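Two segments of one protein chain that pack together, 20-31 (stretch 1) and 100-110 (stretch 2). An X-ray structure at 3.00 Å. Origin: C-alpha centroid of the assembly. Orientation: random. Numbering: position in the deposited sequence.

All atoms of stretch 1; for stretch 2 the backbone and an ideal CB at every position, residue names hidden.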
ATOM      1  N   LYS A  20       7.844  -2.278   5.668  1.00 39.82           N
ATOM      2  CA  LYS A  20       8.218  -3.675   5.567  1.00 40.87           C
ATOM      3  C   LYS A  20       7.567  -4.406   4.396  1.00 41.62           C
ATOM      4  O   LYS A  20       6.431  -4.108   4.017  1.00 42.11           O
ATOM      5  CB  LYS A  20       7.875  -4.396   6.872  1.00 40.85           C
ATOM      6  CG  LYS A  20       8.998  -4.405   7.879  1.00 41.96           C
ATOM      7  CD  LYS A  20       8.584  -5.124   9.146  1.00 43.40           C
ATOM      8  CE  LYS A  20       9.806  -5.505   9.977  1.00 43.11           C
ATOM      9  NZ  LYS A  20       9.450  -6.063  11.316  1.00 42.45           N
ATOM     10  N   ASP A  21       8.302  -5.362   3.830  1.00 41.69           N
ATOM     11  CA  ASP A  21       7.829  -6.180   2.718  1.00 41.66           C
ATOM     12  C   ASP A  21       7.082  -5.407   1.642  1.00 40.82           C
ATOM     13  O   ASP A  21       5.959  -5.778   1.270  1.00 40.28           O
ATOM     14  CB  ASP A  21       6.921  -7.305   3.233  1.00 44.51           C
ATOM     15  CG  ASP A  21       7.681  -8.364   4.016  1.00 46.45           C
ATOM     16  OD1 ASP A  21       8.578  -9.000   3.423  1.00 48.18           O
ATOM     17  OD2 ASP A  21       7.375  -8.568   5.217  1.00 47.27           O
ATOM     18  N   ILE A  22       7.708  -4.349   1.136  1.00 39.43           N
ATOM     19  CA  ILE A  22       7.098  -3.529   0.091  1.00 40.19           C
ATOM     20  C   ILE A  22       7.130  -4.253  -1.265  1.00 41.08           C
ATOM     21  O   ILE A  22       8.180  -4.726  -1.697  1.00 41.08           O
ATOM     22  CB  ILE A  22       7.827  -2.186  -0.035  1.00 38.99           C
ATOM     23  CG1 ILE A  22       7.807  -1.458   1.307  1.00 37.84           C
ATOM     24  CG2 ILE A  22       7.165  -1.337  -1.102  1.00 39.51           C
ATOM     25  CD1 ILE A  22       8.556  -0.144   1.306  1.00 35.16           C
ATOM     26  N   ILE A  23       5.981  -4.337  -1.929  1.00 41.67           N
ATOM     27  CA  ILE A  23       5.918  -5.014  -3.216  1.00 42.92           C
ATOM     28  C   ILE A  23       5.148  -4.218  -4.260  1.00 43.90           C
ATOM     29  O   ILE A  23       4.273  -3.419  -3.924  1.00 43.73           O
ATOM     30  CB  ILE A  23       5.250  -6.381  -3.094  1.00 42.43           C
ATOM     31  CG1 ILE A  23       3.734  -6.211  -2.991  1.00 41.51           C
ATOM     32  CG2 ILE A  23       5.782  -7.095  -1.860  1.00 42.43           C
ATOM     33  CD1 ILE A  23       2.982  -7.507  -3.076  1.00 40.71           C
ATOM     34  N   GLU A  24       5.469  -4.459  -5.529  1.00 45.13           N
ATOM     35  CA  GLU A  24       4.825  -3.763  -6.631  1.00 46.41           C
ATOM     36  C   GLU A  24       4.284  -4.770  -7.641  1.00 46.14           C
ATOM     37  O   GLU A  24       5.045  -5.557  -8.190  1.00 46.06           O
ATOM     38  CB  GLU A  24       5.833  -2.833  -7.315  1.00 47.13           C
ATOM     39  CG  GLU A  24       5.194  -1.752  -8.176  1.00 49.43           C
ATOM     40  CD  GLU A  24       6.195  -1.027  -9.062  1.00 51.50           C
ATOM     41  OE1 GLU A  24       7.245  -0.569  -8.556  1.00 52.94           O
ATOM     42  OE2 GLU A  24       5.931  -0.908 -10.277  1.00 52.16           O
ATOM     43  N   LEU A  25       2.973  -4.752  -7.877  1.00 47.03           N
ATOM     44  CA  LEU A  25       2.351  -5.669  -8.838  1.00 48.15           C
ATOM     45  C   LEU A  25       1.842  -4.938 -10.074  1.00 48.54           C
ATOM     46  O   LEU A  25       1.343  -3.818  -9.986  1.00 47.86           O
ATOM     47  CB  LEU A  25       1.190  -6.433  -8.201  1.00 47.47           C
ATOM     48  CG  LEU A  25       1.566  -7.489  -7.160  1.00 47.72           C
ATOM     49  CD1 LEU A  25       0.298  -8.126  -6.616  1.00 48.19           C
ATOM     50  CD2 LEU A  25       2.473  -8.545  -7.779  1.00 47.66           C
ATOM     51  N   ASP A  26       1.962  -5.591 -11.221  1.00 48.98           N
ATOM     52  CA  ASP A  26       1.525  -5.020 -12.484  1.00 49.43           C
ATOM     53  C   ASP A  26       0.115  -5.480 -12.833  1.00 49.29           C
ATOM     54  O   ASP A  26      -0.066  -6.470 -13.530  1.00 50.28           O
ATOM     55  CB  ASP A  26       2.484  -5.451 -13.585  1.00 51.36           C
ATOM     56  CG  ASP A  26       2.260  -4.703 -14.876  1.00 53.37           C
ATOM     57  OD1 ASP A  26       2.920  -5.061 -15.872  1.00 54.85           O
ATOM     58  OD2 ASP A  26       1.435  -3.762 -14.893  1.00 54.18           O
ATOM     59  N   THR A  27      -0.885  -4.752 -12.362  1.00 49.13           N
ATOM     60  CA  THR A  27      -2.268  -5.125 -12.615  1.00 49.84           C
ATOM     61  C   THR A  27      -2.745  -4.757 -14.008  1.00 50.56           C
ATOM     62  O   THR A  27      -3.916  -4.963 -14.358  1.00 50.14           O
ATOM     63  CB  THR A  27      -3.186  -4.462 -11.607  1.00 50.37           C
ATOM     64  OG1 THR A  27      -3.001  -3.045 -11.669  1.00 52.16           O
ATOM     65  CG2 THR A  27      -2.869  -4.950 -10.215  1.00 50.89           C
ATOM     66  N   SER A  28      -1.826  -4.204 -14.793  1.00 51.48           N
ATOM     67  CA  SER A  28      -2.090  -3.769 -16.169  1.00 51.70           C
ATOM     68  C   SER A  28      -3.048  -4.656 -16.955  1.00 51.31           C
ATOM     69  O   SER A  28      -4.055  -4.183 -17.463  1.00 51.71           O
ATOM     70  CB  SER A  28      -0.770  -3.667 -16.928  1.00 51.66           C
ATOM     71  OG  SER A  28      -0.058  -4.891 -16.843  1.00 51.20           O
ATOM     72  N   LYS A  29      -2.735  -5.940 -17.056  1.00 51.27           N
ATOM     73  CA  LYS A  29      -3.586  -6.850 -17.805  1.00 50.57           C
ATOM     74  C   LYS A  29      -4.637  -7.550 -16.949  1.00 50.45           C
ATOM     75  O   LYS A  29      -5.169  -8.580 -17.352  1.00 51.59           O
ATOM     76  CB  LYS A  29      -2.723  -7.884 -18.518  1.00 49.80           C
ATOM     77  CG  LYS A  29      -1.563  -7.237 -19.234  1.00 51.38           C
ATOM     78  CD  LYS A  29      -0.673  -8.221 -19.950  1.00 51.85           C
ATOM     79  CE  LYS A  29       0.683  -7.569 -20.198  1.00 53.13           C
ATOM     80  NZ  LYS A  29       0.554  -6.188 -20.763  1.00 53.06           N
ATOM     81  N   LEU A  30      -4.950  -6.999 -15.777  1.00 48.91           N
ATOM     82  CA  LEU A  30      -5.957  -7.618 -14.921  1.00 47.15           C
ATOM     83  C   LEU A  30      -7.173  -6.736 -14.716  1.00 47.00           C
ATOM     84  O   LEU A  30      -8.260  -7.229 -14.431  1.00 46.05           O
ATOM     85  CB  LEU A  30      -5.359  -7.991 -13.571  1.00 46.70           C
ATOM     86  CG  LEU A  30      -4.313  -9.106 -13.592  1.00 44.56           C
ATOM     87  CD1 LEU A  30      -4.901 -10.347 -14.228  1.00 42.27           C
ATOM     88  CD2 LEU A  30      -3.085  -8.635 -14.353  1.00 44.66           C
ATOM     89  N   THR A  31      -6.983  -5.427 -14.848  1.00 47.88           N
ATOM     90  CA  THR A  31      -8.077  -4.460 -14.715  1.00 49.32           C
ATOM     91  C   THR A  31      -7.723  -3.139 -15.349  1.00 49.25           C
ATOM     92  O   THR A  31      -6.569  -2.872 -15.695  1.00 49.89           O
ATOM     93  CB  THR A  31      -8.452  -4.147 -13.248  1.00 49.71           C
ATOM     94  OG1 THR A  31      -7.287  -4.264 -12.419  1.00 53.08           O
ATOM     95  CG2 THR A  31      -9.559  -5.067 -12.770  1.00 50.23           C
ATOM     96  N   UNK A 100      -4.723  -9.659  -0.487  1.00 43.31           N
ATOM     97  CA  UNK A 100      -5.163  -9.072  -1.746  1.00 42.47           C
ATOM     98  C   UNK A 100      -4.082  -9.194  -2.817  1.00 41.37           C
ATOM     99  O   UNK A 100      -4.340  -8.993  -4.003  1.00 41.53           O
ATOM    100  CB  UNK A 100      -5.542  -7.604  -1.543  1.00 42.47           C
ATOM    101  N   UNK A 101      -2.872  -9.539  -2.396  1.00 40.10           N
ATOM    102  CA  UNK A 101      -1.768  -9.686  -3.329  1.00 37.93           C
ATOM    103  C   UNK A 101      -1.982 -10.922  -4.189  1.00 37.02           C
ATOM    104  O   UNK A 101      -1.678 -10.915  -5.376  1.00 36.64           O
ATOM    105  CB  UNK A 101      -0.434  -9.770  -2.584  1.00 37.93           C
ATOM    106  N   UNK A 102      -2.519 -11.979  -3.589  1.00 36.04           N
ATOM    107  CA  UNK A 102      -2.751 -13.217  -4.319  1.00 36.28           C
ATOM    108  C   UNK A 102      -3.644 -12.953  -5.511  1.00 36.82           C
ATOM    109  O   UNK A 102      -3.427 -13.478  -6.600  1.00 36.42           O
ATOM    110  CB  UNK A 102      -3.371 -14.280  -3.410  1.00 36.28           C
ATOM    111  N   UNK A 103      -4.653 -12.128  -5.282  1.00 37.95           N
ATOM    112  CA  UNK A 103      -5.615 -11.770  -6.306  1.00 39.13           C
ATOM    113  C   UNK A 103      -4.893 -11.324  -7.570  1.00 39.77           C
ATOM    114  O   UNK A 103      -5.155 -11.805  -8.672  1.00 40.09           O
ATOM    115  CB  UNK A 103      -6.553 -10.670  -5.804  1.00 39.13           C
ATOM    116  N   UNK A 104      -3.963 -10.404  -7.413  1.00 40.06           N
ATOM    117  CA  UNK A 104      -3.263  -9.932  -8.574  1.00 40.63           C
ATOM    118  C   UNK A 104      -2.032 -10.775  -8.867  1.00 43.29           C
ATOM    119  O   UNK A 104      -1.017 -10.264  -9.329  1.00 45.25           O
ATOM    120  CB  UNK A 104      -2.872  -8.464  -8.389  1.00 40.63           C
ATOM    121  N   UNK A 105      -2.128 -12.077  -8.608  1.00 45.73           N
ATOM    122  CA  UNK A 105      -1.003 -12.968  -8.860  1.00 47.51           C
ATOM    123  C   UNK A 105       0.251 -12.532  -8.123  1.00 49.47           C
ATOM    124  O   UNK A 105       1.274 -12.208  -8.732  1.00 49.60           O
ATOM    125  CB  UNK A 105      -0.719 -13.044 -10.362  1.00 47.51           C
ATOM    126  N   UNK A 106       0.164 -12.508  -6.798  1.00 51.27           N
ATOM    127  CA  UNK A 106       1.306 -12.133  -5.986  1.00 53.63           C
ATOM    128  C   UNK A 106       1.295 -13.000  -4.745  1.00 55.37           C
ATOM    129  O   UNK A 106       0.224 -13.406  -4.285  1.00 56.00           O
ATOM    130  CB  UNK A 106       1.280 -10.646  -5.627  1.00 53.63           C
ATOM    131  N   UNK A 107       2.465 -13.315  -4.202  1.00 56.36           N
ATOM    132  CA  UNK A 107       2.494 -14.133  -2.993  1.00 57.26           C
ATOM    133  C   UNK A 107       2.707 -13.205  -1.811  1.00 56.35           C
ATOM    134  O   UNK A 107       3.581 -12.333  -1.847  1.00 54.49           O
ATOM    135  CB  UNK A 107       3.586 -15.203  -3.061  1.00 57.26           C
ATOM    136  N   UNK A 108       1.881 -13.372  -0.779  1.00 56.59           N
ATOM    137  CA  UNK A 108       1.993 -12.548   0.426  1.00 57.31           C
ATOM    138  C   UNK A 108       3.213 -12.971   1.241  1.00 58.43           C
ATOM    139  O   UNK A 108       3.532 -14.165   1.334  1.00 58.86           O
ATOM    140  CB  UNK A 108       0.723 -12.653   1.273  1.00 57.31           C
ATOM    141  N   UNK A 109       3.919 -11.995   1.839  1.00 58.82           N
ATOM    142  CA  UNK A 109       5.117 -12.260   2.650  1.00 58.57           C
ATOM    143  C   UNK A 109       4.819 -13.136   3.868  1.00 59.70           C
ATOM    144  O   UNK A 109       3.729 -13.067   4.433  1.00 60.26           O
ATOM    145  CB  UNK A 109       5.736 -10.939   3.112  1.00 58.57           C
ATOM    146  N   UNK A 110       5.780 -13.973   4.251  1.00 60.15           N
ATOM    147  CA  UNK A 110       5.620 -14.863   5.397  1.00 60.99           C
ATOM    148  C   UNK A 110       5.088 -14.114   6.616  1.00 61.95           C
ATOM    149  O   UNK A 110       5.478 -12.980   6.867  1.00 61.82           O
ATOM    150  CB  UNK A 110       6.953 -15.534   5.736  1.00 60.99           C
TER

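Stretch 1 offers stretch 2 one side of its strand, on which Ile23 and Leu25 point across the gap, with Asp21 before them and Thr27, Leu30 and Thr31 beyond. No hydrogen bond links the two stretches, so the fit rests on shape.

At position 100 CA-to-CB points sideways and nothing of stretch 1 lies within 5.5 Å of the ideal CB, so many side chains would suit; the residue is Ile100. Position 101 also points sideways, but its ideal CB lies 4.1 Å from Ile23 CD1 and 4.4 Å from Leu25 CD1. An apolar side chain, or a long one with an aliphatic stem, could lie along these methyls. The residue is Glu101, whose end comes nearer to stretch 1 and whose carboxylate oxygens are both hydrogen-bonded elsewhere in the structure. Its backbone also takes part, with Leu25 CD1 3.6 Å from Glu101 O.

Position 102 points away and position 103 sideways, both free of stretch 1. They are Ala102 and Leu103.

Position 104 points toward stretch 1. Its ideal CB is 3.6 Å from Leu25 CD1, 4.0 Å from Thr27 CG2 and 5.4 Å from Leu30 CG, a mostly apolar setting that would accept leucine, methionine or an aromatic residue, the larger ones reaching farther along the loop. It is Trp104, with chi1 in the m well, and it has the largest area covered by stretch 1. Leu25 CD1 packs 3.7 Å from Trp104 CB, while the indole extends past Thr27, whose CG2 is 3.6 Å from Trp104 CD2. Farther out, Leu30 CB meets the ring edge 3.5 Å from Trp104 CZ3, and Thr31 OG1 lies 3.2 Å from that same CZ3 atom.

Position 105 has phi/psi of 57/61; positive phi favours glycine, although asparagine or aspartate can adopt it. The residue is Gly105, and its N donates to Ala102 O at 2.8 Å. At position 106 the angles, -143/149, are open to any residue but proline, but the ideal CB would fall 2.9 Å from Leu25 CD1, a clash. Only glycine fits this backbone without adjustment, and Gly106 lets Leu25 CD2 come within 4.2 Å of Gly106 CA.

Positions 107 and 108 point away, suiting polar side chains, and hold Gln107 and Lys108. Position 109 turns back toward Asp21, its ideal CB a tight 3.4 Å from Asp21 CG. A compact side chain is favoured, and phi of -61° permits the deposited Pro109. Position 110 points sideways, free of stretch 1, and is Ser110.

Stretch 2, residues 100-110: IEALWGGQKPS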
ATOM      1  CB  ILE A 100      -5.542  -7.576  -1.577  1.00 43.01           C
ATOM      2  CG1 ILE A 100      -4.291  -6.718  -1.371  1.00 44.41           C
ATOM      3  CG2 ILE A 100      -6.455  -7.406  -0.380  1.00 42.65           C
ATOM      4  CD1 ILE A 100      -4.583  -5.219  -1.305  1.00 43.54           C
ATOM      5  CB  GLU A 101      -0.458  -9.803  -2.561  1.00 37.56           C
ATOM      6  CG  GLU A 101      -0.254  -8.674  -1.585  1.00 40.24           C
ATOM      7  CD  GLU A 101       0.908  -8.908  -0.634  1.00 42.60           C
ATOM      8  OE1 GLU A 101       2.070  -8.962  -1.097  1.00 43.56           O
ATOM      9  OE2 GLU A 101       0.657  -9.044   0.584  1.00 43.01           O
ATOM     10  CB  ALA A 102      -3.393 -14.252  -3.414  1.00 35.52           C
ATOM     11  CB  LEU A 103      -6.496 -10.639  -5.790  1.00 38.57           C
ATOM     12  CG  LEU A 103      -7.952 -10.638  -6.216  1.00 37.63           C
ATOM     13  CD1 LEU A 103      -8.660  -9.495  -5.528  1.00 38.68           C
ATOM     14  CD2 LEU A 103      -8.043 -10.518  -7.704  1.00 37.87           C
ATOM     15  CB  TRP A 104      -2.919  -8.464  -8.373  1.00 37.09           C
ATOM     16  CG  TRP A 104      -4.112  -7.675  -7.929  1.00 35.41           C
ATOM     17  CD1 TRP A 104      -4.374  -7.223  -6.668  1.00 35.62           C
ATOM     18  CD2 TRP A 104      -5.211  -7.243  -8.740  1.00 35.07           C
ATOM     19  NE1 TRP A 104      -5.566  -6.533  -6.642  1.00 34.72           N
ATOM     20  CE2 TRP A 104      -6.103  -6.535  -7.899  1.00 35.54           C
ATOM     21  CE3 TRP A 104      -5.539  -7.398 -10.095  1.00 34.19           C
ATOM     22  CZ2 TRP A 104      -7.288  -5.959  -8.376  1.00 35.42           C
ATOM     23  CZ3 TRP A 104      -6.715  -6.831 -10.571  1.00 33.12           C
ATOM     24  CH2 TRP A 104      -7.579  -6.125  -9.711  1.00 35.08           C
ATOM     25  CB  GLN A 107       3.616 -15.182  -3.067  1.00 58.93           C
ATOM     26  CG  GLN A 107       5.014 -14.586  -3.150  1.00 61.38           C
ATOM     27  CD  GLN A 107       6.089 -15.640  -3.393  1.00 63.14           C
ATOM     28  OE1 GLN A 107       7.290 -15.376  -3.223  1.00 62.96           O
ATOM     29  NE2 GLN A 107       5.665 -16.840  -3.801  1.00 62.92           N
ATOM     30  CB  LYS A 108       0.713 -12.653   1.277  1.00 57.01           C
ATOM     31  CG  LYS A 108       0.027 -14.042   1.303  1.00 56.66           C
ATOM     32  CD  LYS A 108       0.667 -15.018   2.306  1.00 55.67           C
ATOM     33  CE  LYS A 108       0.307 -16.510   2.041  1.00 56.07           C
ATOM     34  NZ  LYS A 108       0.917 -17.171   0.814  1.00 53.55           N
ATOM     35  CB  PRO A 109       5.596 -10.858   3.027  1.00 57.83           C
ATOM     36  CG  PRO A 109       4.323 -10.071   3.079  1.00 58.06           C
ATOM     37  CD  PRO A 109       3.563 -10.566   1.866  1.00 58.03           C
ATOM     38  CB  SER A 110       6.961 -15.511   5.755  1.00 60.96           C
ATOM     39  OG  SER A 110       6.874 -16.229   6.979  1.00 62.57           O
TER
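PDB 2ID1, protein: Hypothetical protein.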